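Local coordinates for mandelate racemase/muconate lactonizing enzyme, C-terminal domain protein (Paracoccus denitrificans, PDB 4DWD) that binds magnesium and belongs to the mandelate racemase/muconate lactonizing enzymes of the enolase superfamily, where it may act as a hydro-lyase, at residues R125-S130 with M317-P322; V265-P270 with G292-P297. All coordinates share one frame; numbering follows the deposited sequence.

Contact 1 of 2, residues R125-S130 with M317-P322; sequences RLPCYS and MHMTKP
The carbonyl oxygen of P322 lies in the plane of the Y129 ring, at its edge, with CD2 of Y129 at 3.3 Å from P322 O. CE2 of the same ring edge is scarcely farther, at 3.5 Å from P322 O. A chi1 of 77° puts CG of Y129 between its own backbone N and carbonyl carbon. Beyond this edge, Y129 OH is hydrogen-bonded to K160, and W221 meets the ring edge-to-face.

The P322 ring itself lies against the strand backbone: CB of P322 is 3.4 Å from P127 O. CB of Y129 adds an apolar contact, 3.9 Å from the same P322 CB. Farther back along the loop, M319, present as selenomethionine, bends at chi3 (79°), which brings CE 3.7 Å from CD of P127, the two side chains meeting tip to tip. L126 CD2 is a looser neighbour, 4.5 Å from M319 SE.

No hydrogen bond joins 125-130 to 317-322. P322, which has no N-H, packs with carbon just before V323 takes up backbone bonds with P127 and Y129. Against strand 125-130 the loop is thus held apolarly, its polar side chains T320 and K321 turning to E294, where strand 323-325, the eighth of the barrel, pairs in parallel with the first, 125-132, and closes the (beta/alpha)7-beta barrel.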
ATOM      1  N   ARG B 125       2.882  42.966  -9.928  1.00 18.15           N
ATOM      2  CA  ARG B 125       1.798  43.345  -9.031  1.00 18.27           C
ATOM      3  C   ARG B 125       1.184  42.079  -8.464  1.00 18.34           C
ATOM      4  O   ARG B 125       0.619  41.266  -9.192  1.00 19.55           O
ATOM      5  CB  ARG B 125       0.752  44.183  -9.754  1.00 20.98           C
ATOM      6  CG  ARG B 125       1.223  45.590 -10.030  1.00 25.36           C
ATOM      7  CD  ARG B 125       0.090  46.419 -10.587  1.00 33.12           C
ATOM      8  NE  ARG B 125       0.552  47.716 -11.065  1.00 39.74           N
ATOM      9  CZ  ARG B 125      -0.250  48.670 -11.518  1.00 30.57           C
ATOM     10  NH1 ARG B 125      -1.551  48.485 -11.555  1.00 38.73           N
ATOM     11  NH2 ARG B 125       0.255  49.815 -11.929  1.00 47.12           N
ATOM     12  N   LEU B 126       1.330  41.889  -7.160  1.00 15.75           N
ATOM     13  CA  LEU B 126       0.940  40.623  -6.554  1.00 17.03           C
ATOM     14  C   LEU B 126      -0.270  40.827  -5.663  1.00 16.60           C
ATOM     15  O   LEU B 126      -0.229  41.659  -4.762  1.00 16.68           O
ATOM     16  CB  LEU B 126       2.101  40.026  -5.752  1.00 15.66           C
ATOM     17  CG  LEU B 126       3.366  39.615  -6.512  1.00 15.87           C
ATOM     18  CD1 LEU B 126       4.298  40.798  -6.735  1.00 17.09           C
ATOM     19  CD2 LEU B 126       4.102  38.491  -5.784  1.00 16.67           C
ATOM     20  N   PRO B 127      -1.357  40.076  -5.913  1.00 17.02           N
ATOM     21  CA  PRO B 127      -2.525  40.227  -5.037  1.00 15.75           C
ATOM     22  C   PRO B 127      -2.215  39.831  -3.597  1.00 16.19           C
ATOM     23  O   PRO B 127      -1.379  38.952  -3.363  1.00 16.04           O
ATOM     24  CB  PRO B 127      -3.555  39.270  -5.645  1.00 17.49           C
ATOM     25  CG  PRO B 127      -2.752  38.290  -6.429  1.00 21.43           C
ATOM     26  CD  PRO B 127      -1.569  39.052  -6.949  1.00 19.98           C
ATOM     27  N   CYS B 128      -2.881  40.480  -2.647  1.00 15.05           N
ATOM     28  CA  CYS B 128      -2.716  40.136  -1.234  1.00 14.51           C
ATOM     29  C   CYS B 128      -3.961  39.448  -0.658  1.00 14.40           C
ATOM     30  O   CYS B 128      -5.054  39.545  -1.227  1.00 13.97           O
ATOM     31  CB  CYS B 128      -2.371  41.381  -0.404  1.00 14.49           C
ATOM     32  SG  CYS B 128      -3.765  42.473  -0.018  1.00 16.68           S
ATOM     33  N   TYR B 129      -3.789  38.729   0.450  1.00 12.44           N
ATOM     34  CA  TYR B 129      -4.935  38.327   1.270  1.00 12.30           C
ATOM     35  C   TYR B 129      -4.768  38.858   2.682  1.00 11.93           C
ATOM     36  O   TYR B 129      -3.661  38.848   3.227  1.00 12.63           O
ATOM     37  CB  TYR B 129      -5.187  36.805   1.224  1.00 12.88           C
ATOM     38  CG  TYR B 129      -4.291  35.870   2.029  1.00 11.31           C
ATOM     39  CD1 TYR B 129      -4.508  35.665   3.390  1.00 11.04           C
ATOM     40  CD2 TYR B 129      -3.268  35.133   1.407  1.00 11.91           C
ATOM     41  CE1 TYR B 129      -3.727  34.775   4.117  1.00 12.17           C
ATOM     42  CE2 TYR B 129      -2.479  34.240   2.132  1.00 11.44           C
ATOM     43  CZ  TYR B 129      -2.716  34.070   3.485  1.00 11.70           C
ATOM     44  OH  TYR B 129      -1.962  33.195   4.223  1.00 12.45           O
ATOM     45  N   SER B 130      -5.858  39.359   3.260  1.00 13.01           N
ATOM     46  CA  SER B 130      -5.838  39.854   4.629  1.00 12.92           C
ATOM     47  C   SER B 130      -5.866  38.662   5.568  1.00 12.67           C
ATOM     48  O   SER B 130      -6.842  37.894   5.583  1.00 12.68           O
ATOM     49  CB  SER B 130      -7.046  40.754   4.906  1.00 13.43           C
ATOM     50  OG  SER B 130      -7.036  41.902   4.080  1.00 14.52           O
HETATM   51  N   MSE B 317       4.983  30.403 -11.417  1.00 15.85           N
HETATM   52  CA  MSE B 317       4.097  30.376 -12.582  1.00 17.43           C
HETATM   53  C   MSE B 317       2.660  30.202 -12.155  1.00 18.48           C
HETATM   54  O   MSE B 317       1.831  31.083 -12.405  1.00 19.79           O
HETATM   55  CB  MSE B 317       4.539  29.269 -13.529  1.00 18.75           C
HETATM   56  CG  MSE B 317       3.642  29.229 -14.761  1.00 19.35           C
HETATM   57 SE   MSE B 317       4.294  27.847 -16.007  1.00 24.31          SE
HETATM   58  CE  MSE B 317       4.434  26.351 -14.717  1.00 24.76           C
ATOM     59  N   HIS B 318       2.362  29.072 -11.508  1.00 19.09           N
ATOM     60  CA  HIS B 318       0.984  28.750 -11.117  1.00 20.84           C
ATOM     61  C   HIS B 318       0.682  29.245  -9.744  1.00 21.39           C
ATOM     62  O   HIS B 318       0.497  28.450  -8.810  1.00 24.39           O
ATOM     63  CB  HIS B 318       0.713  27.248 -11.199  1.00 24.13           C
ATOM     64  CG  HIS B 318       0.801  26.685 -12.590  1.00 24.42           C
ATOM     65  ND1 HIS B 318       1.309  25.462 -12.840  1.00 26.03           N
ATOM     66  CD2 HIS B 318       0.423  27.217 -13.826  1.00 22.48           C
ATOM     67  CE1 HIS B 318       1.260  25.222 -14.168  1.00 26.11           C
ATOM     68  NE2 HIS B 318       0.725  26.300 -14.768  1.00 25.23           N
HETATM   69  N   MSE B 319       0.636  30.567  -9.596  1.00 20.59           N
HETATM   70  CA  MSE B 319       0.171  31.185  -8.345  1.00 21.73           C
HETATM   71  C   MSE B 319      -1.324  30.992  -8.235  1.00 21.86           C
HETATM   72  O   MSE B 319      -2.075  31.373  -9.135  1.00 24.43           O
HETATM   73  CB  MSE B 319       0.557  32.661  -8.281  1.00 23.10           C
HETATM   74  CG  MSE B 319       0.913  33.059  -6.851  1.00 24.24           C
HETATM   75 SE   MSE B 319       1.596  34.909  -6.676  1.00 29.69          SE
HETATM   76  CE  MSE B 319      -0.208  35.632  -6.755  1.00 22.23           C
ATOM     77  N   THR B 320      -1.760  30.375  -7.137  1.00 15.36           N
ATOM     78  CA  THR B 320      -3.164  30.002  -6.953  1.00 16.45           C
ATOM     79  C   THR B 320      -3.855  30.748  -5.816  1.00 17.59           C
ATOM     80  O   THR B 320      -5.086  30.849  -5.792  1.00 19.54           O
ATOM     81  CB  THR B 320      -3.299  28.496  -6.669  1.00 15.91           C
ATOM     82  OG1 THR B 320      -2.430  28.142  -5.578  1.00 16.57           O
ATOM     83  CG2 THR B 320      -2.931  27.683  -7.900  1.00 18.19           C
ATOM     84  N   LYS B 321      -3.064  31.254  -4.873  1.00 14.81           N
ATOM     85  CA  LYS B 321      -3.593  32.021  -3.744  1.00 14.35           C
ATOM     86  C   LYS B 321      -2.749  33.283  -3.610  1.00 13.29           C
ATOM     87  O   LYS B 321      -1.617  33.321  -4.090  1.00 15.19           O
ATOM     88  CB  LYS B 321      -3.569  31.186  -2.445  1.00 14.12           C
ATOM     89  CG  LYS B 321      -4.285  29.832  -2.530  1.00 17.32           C
ATOM     90  CD  LYS B 321      -5.798  29.949  -2.456  1.00 19.07           C
ATOM     91  CE  LYS B 321      -6.473  28.596  -2.240  1.00 15.08           C
ATOM     92  NZ  LYS B 321      -6.217  27.603  -3.324  1.00 15.92           N
ATOM     93  N   PRO B 322      -3.299  34.332  -2.987  1.00 13.45           N
ATOM     94  CA  PRO B 322      -2.570  35.585  -2.863  1.00 12.87           C
ATOM     95  C   PRO B 322      -1.437  35.549  -1.835  1.00 13.47           C
ATOM     96  O   PRO B 322      -1.256  34.567  -1.126  1.00 13.54           O
ATOM     97  CB  PRO B 322      -3.645  36.574  -2.402  1.00 14.48           C
ATOM     98  CG  PRO B 322      -4.946  35.907  -2.683  1.00 12.92           C
ATOM     99  CD  PRO B 322      -4.677  34.453  -2.482  1.00 13.30           C
TER

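Contact 2 of 2, residues V265-P270 with G292-P297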
ATOM      1  N   VAL B 265      -0.929  16.023   1.814  1.00  7.98           N
ATOM      2  CA  VAL B 265      -1.167  17.474   1.760  1.00  8.55           C
ATOM      3  C   VAL B 265      -0.912  18.015   0.337  1.00  9.02           C
ATOM      4  O   VAL B 265       0.124  17.710  -0.285  1.00  9.27           O
ATOM      5  CB  VAL B 265      -0.326  18.202   2.832  1.00  8.72           C
ATOM      6  CG1 VAL B 265      -0.449  19.710   2.679  1.00  8.82           C
ATOM      7  CG2 VAL B 265      -0.763  17.741   4.230  1.00  9.47           C
ATOM      8  N   ARG B 266      -1.854  18.819  -0.179  1.00  8.62           N
ATOM      9  CA  ARG B 266      -1.773  19.289  -1.560  0.70  9.24           C
ATOM     10  C   ARG B 266      -1.622  20.808  -1.667  1.00  8.59           C
ATOM     11  O   ARG B 266      -1.703  21.359  -2.746  1.00  9.43           O
ATOM     12  CB  ARG B 266      -2.989  18.799  -2.366  0.70 10.60           C
ATOM     13  CG  ARG B 266      -3.123  17.280  -2.401  0.70 10.71           C
ATOM     14  CD  ARG B 266      -1.971  16.656  -3.157  0.70 12.12           C
ATOM     15  NE  ARG B 266      -1.944  15.197  -3.024  0.70 10.32           N
ATOM     16  CZ  ARG B 266      -1.038  14.501  -2.340  0.70  8.71           C
ATOM     17  NH1 ARG B 266      -0.031  15.122  -1.711  0.70  8.59           N
ATOM     18  NH2 ARG B 266      -1.138  13.181  -2.310  0.70  8.07           N
HETATM   19  N   MSE B 267      -1.383  21.469  -0.537  1.00  8.28           N
HETATM   20  CA  MSE B 267      -1.075  22.912  -0.519  1.00  8.29           C
HETATM   21  C   MSE B 267      -0.086  23.111   0.595  1.00  9.00           C
HETATM   22  O   MSE B 267      -0.408  22.851   1.773  1.00  8.80           O
HETATM   23  CB  MSE B 267      -2.365  23.724  -0.292  1.00  9.00           C
HETATM   24  CG  MSE B 267      -2.103  25.227  -0.195  1.00  9.79           C
HETATM   25 SE   MSE B 267      -3.808  26.220  -0.083  1.00 12.04          SE
HETATM   26  CE  MSE B 267      -3.207  27.687   1.059  1.00 11.84           C
ATOM     27  N   VAL B 268       1.125  23.566   0.254  1.00  8.72           N
ATOM     28  CA  VAL B 268       2.195  23.678   1.246  1.00  9.03           C
ATOM     29  C   VAL B 268       2.625  25.135   1.424  1.00  9.45           C
ATOM     30  O   VAL B 268       2.624  25.921   0.463  1.00  9.56           O
ATOM     31  CB  VAL B 268       3.422  22.769   0.933  1.00  9.28           C
ATOM     32  CG1 VAL B 268       2.998  21.298   0.926  1.00  9.70           C
ATOM     33  CG2 VAL B 268       4.107  23.183  -0.377  1.00  9.72           C
ATOM     34  N   GLN B 269       3.000  25.466   2.663  1.00  8.82           N
ATOM     35  CA  GLN B 269       3.188  26.854   3.100  1.00  9.35           C
ATOM     36  C   GLN B 269       4.442  27.067   3.960  1.00  9.69           C
ATOM     37  O   GLN B 269       4.358  27.688   5.015  1.00 10.26           O
ATOM     38  CB  GLN B 269       1.963  27.290   3.892  1.00 10.11           C
ATOM     39  CG  GLN B 269       0.656  26.973   3.188  1.00  9.88           C
ATOM     40  CD  GLN B 269      -0.506  27.487   3.982  1.00 10.22           C
ATOM     41  OE1 GLN B 269      -1.003  26.798   4.880  1.00 11.78           O
ATOM     42  NE2 GLN B 269      -0.944  28.701   3.670  1.00 11.33           N
ATOM     43  N   PRO B 270       5.619  26.589   3.488  1.00  9.28           N
ATOM     44  CA  PRO B 270       6.812  26.930   4.261  1.00  9.07           C
ATOM     45  C   PRO B 270       7.045  28.461   4.253  1.00  9.26           C
ATOM     46  O   PRO B 270       6.494  29.181   3.404  1.00  9.75           O
ATOM     47  CB  PRO B 270       7.925  26.194   3.509  1.00  9.47           C
ATOM     48  CG  PRO B 270       7.454  26.185   2.081  1.00  9.16           C
ATOM     49  CD  PRO B 270       5.954  26.002   2.177  1.00  9.37           C
ATOM     50  N   GLY B 292       2.867  18.330  -7.999  1.00  9.84           N
ATOM     51  CA  GLY B 292       1.531  18.849  -8.309  1.00 11.63           C
ATOM     52  C   GLY B 292       0.802  19.397  -7.095  1.00 11.22           C
ATOM     53  O   GLY B 292      -0.396  19.207  -6.957  1.00 13.58           O
ATOM     54  N   VAL B 293       1.527  20.061  -6.208  1.00 10.38           N
ATOM     55  CA  VAL B 293       0.908  20.657  -5.039  1.00 10.37           C
ATOM     56  C   VAL B 293       1.018  22.175  -5.121  1.00 10.35           C
ATOM     57  O   VAL B 293       1.984  22.712  -5.694  1.00 11.38           O
ATOM     58  CB  VAL B 293       1.473  20.112  -3.699  1.00 12.63           C
ATOM     59  CG1 VAL B 293       1.516  18.589  -3.661  1.00 12.83           C
ATOM     60  CG2 VAL B 293       2.816  20.681  -3.379  1.00 12.81           C
ATOM     61  N   GLU B 294       0.033  22.852  -4.545  1.00  9.52           N
ATOM     62  CA  GLU B 294       0.037  24.314  -4.476  1.00 10.44           C
ATOM     63  C   GLU B 294       1.131  24.824  -3.545  1.00 10.05           C
ATOM     64  O   GLU B 294       1.453  24.194  -2.544  1.00 10.16           O
ATOM     65  CB  GLU B 294      -1.313  24.840  -3.983  1.00 11.51           C
ATOM     66  CG  GLU B 294      -2.477  24.680  -4.955  1.00 12.86           C
ATOM     67  CD  GLU B 294      -3.764  25.191  -4.337  1.00 14.19           C
ATOM     68  OE1 GLU B 294      -3.978  26.428  -4.322  1.00 14.58           O
ATOM     69  OE2 GLU B 294      -4.557  24.366  -3.847  1.00 15.27           O
ATOM     70  N   PHE B 295       1.691  25.978  -3.887  1.00 10.91           N
ATOM     71  CA  PHE B 295       2.774  26.599  -3.116  1.00 10.66           C
ATOM     72  C   PHE B 295       2.334  27.990  -2.652  1.00 11.53           C
ATOM     73  O   PHE B 295       2.212  28.914  -3.464  1.00 12.90           O
ATOM     74  CB  PHE B 295       4.035  26.666  -3.978  1.00 11.79           C
ATOM     75  CG  PHE B 295       5.258  27.080  -3.232  1.00 11.00           C
ATOM     76  CD1 PHE B 295       5.888  26.191  -2.353  1.00 12.23           C
ATOM     77  CD2 PHE B 295       5.796  28.350  -3.416  1.00 11.83           C
ATOM     78  CE1 PHE B 295       7.026  26.570  -1.672  1.00 12.47           C
ATOM     79  CE2 PHE B 295       6.949  28.733  -2.738  1.00 12.34           C
ATOM     80  CZ  PHE B 295       7.559  27.837  -1.862  1.00 11.89           C
ATOM     81  N   VAL B 296       2.029  28.118  -1.361  1.00 10.81           N
ATOM     82  CA  VAL B 296       1.387  29.319  -0.812  1.00 10.87           C
ATOM     83  C   VAL B 296       2.103  29.667   0.508  1.00 11.37           C
ATOM     84  O   VAL B 296       1.649  29.303   1.583  1.00 11.29           O
ATOM     85  CB  VAL B 296      -0.134  29.112  -0.579  1.00 11.29           C
ATOM     86  CG1 VAL B 296      -0.796  30.405  -0.095  1.00 11.80           C
ATOM     87  CG2 VAL B 296      -0.826  28.596  -1.847  1.00 12.63           C
ATOM     88  N   PRO B 297       3.251  30.342   0.418  1.00 11.21           N
ATOM     89  CA  PRO B 297       4.093  30.537   1.606  1.00 11.28           C
ATOM     90  C   PRO B 297       3.391  31.230   2.767  1.00 11.90           C
ATOM     91  O   PRO B 297       2.609  32.170   2.566  1.00 12.57           O
ATOM     92  CB  PRO B 297       5.211  31.434   1.090  1.00 11.55           C
ATOM     93  CG  PRO B 297       5.332  31.062  -0.355  1.00 12.11           C
ATOM     94  CD  PRO B 297       3.907  30.835  -0.807  1.00 12.19           C
TER
HETATM   95  O   HOH W   1      -4.309  21.759  -4.349  1.00 14.35           O
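E294 and V296 alternate with R266 and V268 in a short parallel ladder of three backbone bonds, E294 N to R266 O, V268 N to E294 O and V296 N to V268 O, each 2.9 Å. The last is nearly straight at hydrogen (179°), its donor nearly along the C=O axis of V268; at the first, E294 N sits above the carbonyl plane of R266. A water donates a second bond to that oxygen, 3.1 Å from R266 O, and also to E294 OE2 at 2.7 Å, bridging the E294 carboxylate to the R266 carbonyl. The other carboxylate oxygen, OE1, is taken by T320 and K321. R266 NH2 forms a salt bridge with E236 of a neighbouring subunit.

Apolar contacts divide between the two faces. Beside E294, M267 (selenomethionine) has CG anti to its backbone N (chi1 177°), 3.9 Å from E294 CB, and its CE touches V296. On the other face V268 CG2 meets the F295 ring obliquely, and P270 crosses F295 at about a right angle, P270 CG being 3.8 Å from F295 CE1; helices 254-263 and 277-291 cover this side. The R266 side chain crosses V293, its CD against CG1.

Closest of the carbon-oxygen contacts is Q269 CG, 3.0 Å from V296 O, where the Q269 and V296 side chains run alongside. An alanine here would keep CB against V296 O but, lacking CG, would probably open a gap beside that carbonyl and leave the E223 side chain without the group packed beside it.

Three bonds thus tie strands 267-268 and 294-295, sixth and seventh of the barrel and joined by helix 277-291, while M267 bonds onward to A247 beside strand 244-246, continuing the barrel wall. Just past strand 267-268, Q269 lies beside E223 and E249, which bind calcium in a structure of this protein, though none is bound to this chain.

How the contacts relate
Contact 2 is the more deeply buried, nine of its eleven touching residues being buried against three of six in contact 1, and it is nested along the chain within the loop that contact 1 closes. Both belong to the barrel: contact 2 pairs successive strands across one helix, while contact 1 lies where the first and last strands of the barrel meet. Their chemistry differs accordingly, a hydrogen-bonded ladder in one and proline and selenomethionine packing in the other. They meet directly through E294 OE1, 2.7 Å from K321 NZ in a salt bridge, and K321 also packs on V296. Y129 and Q269 both approach E223, and both contacts touch a second subunit.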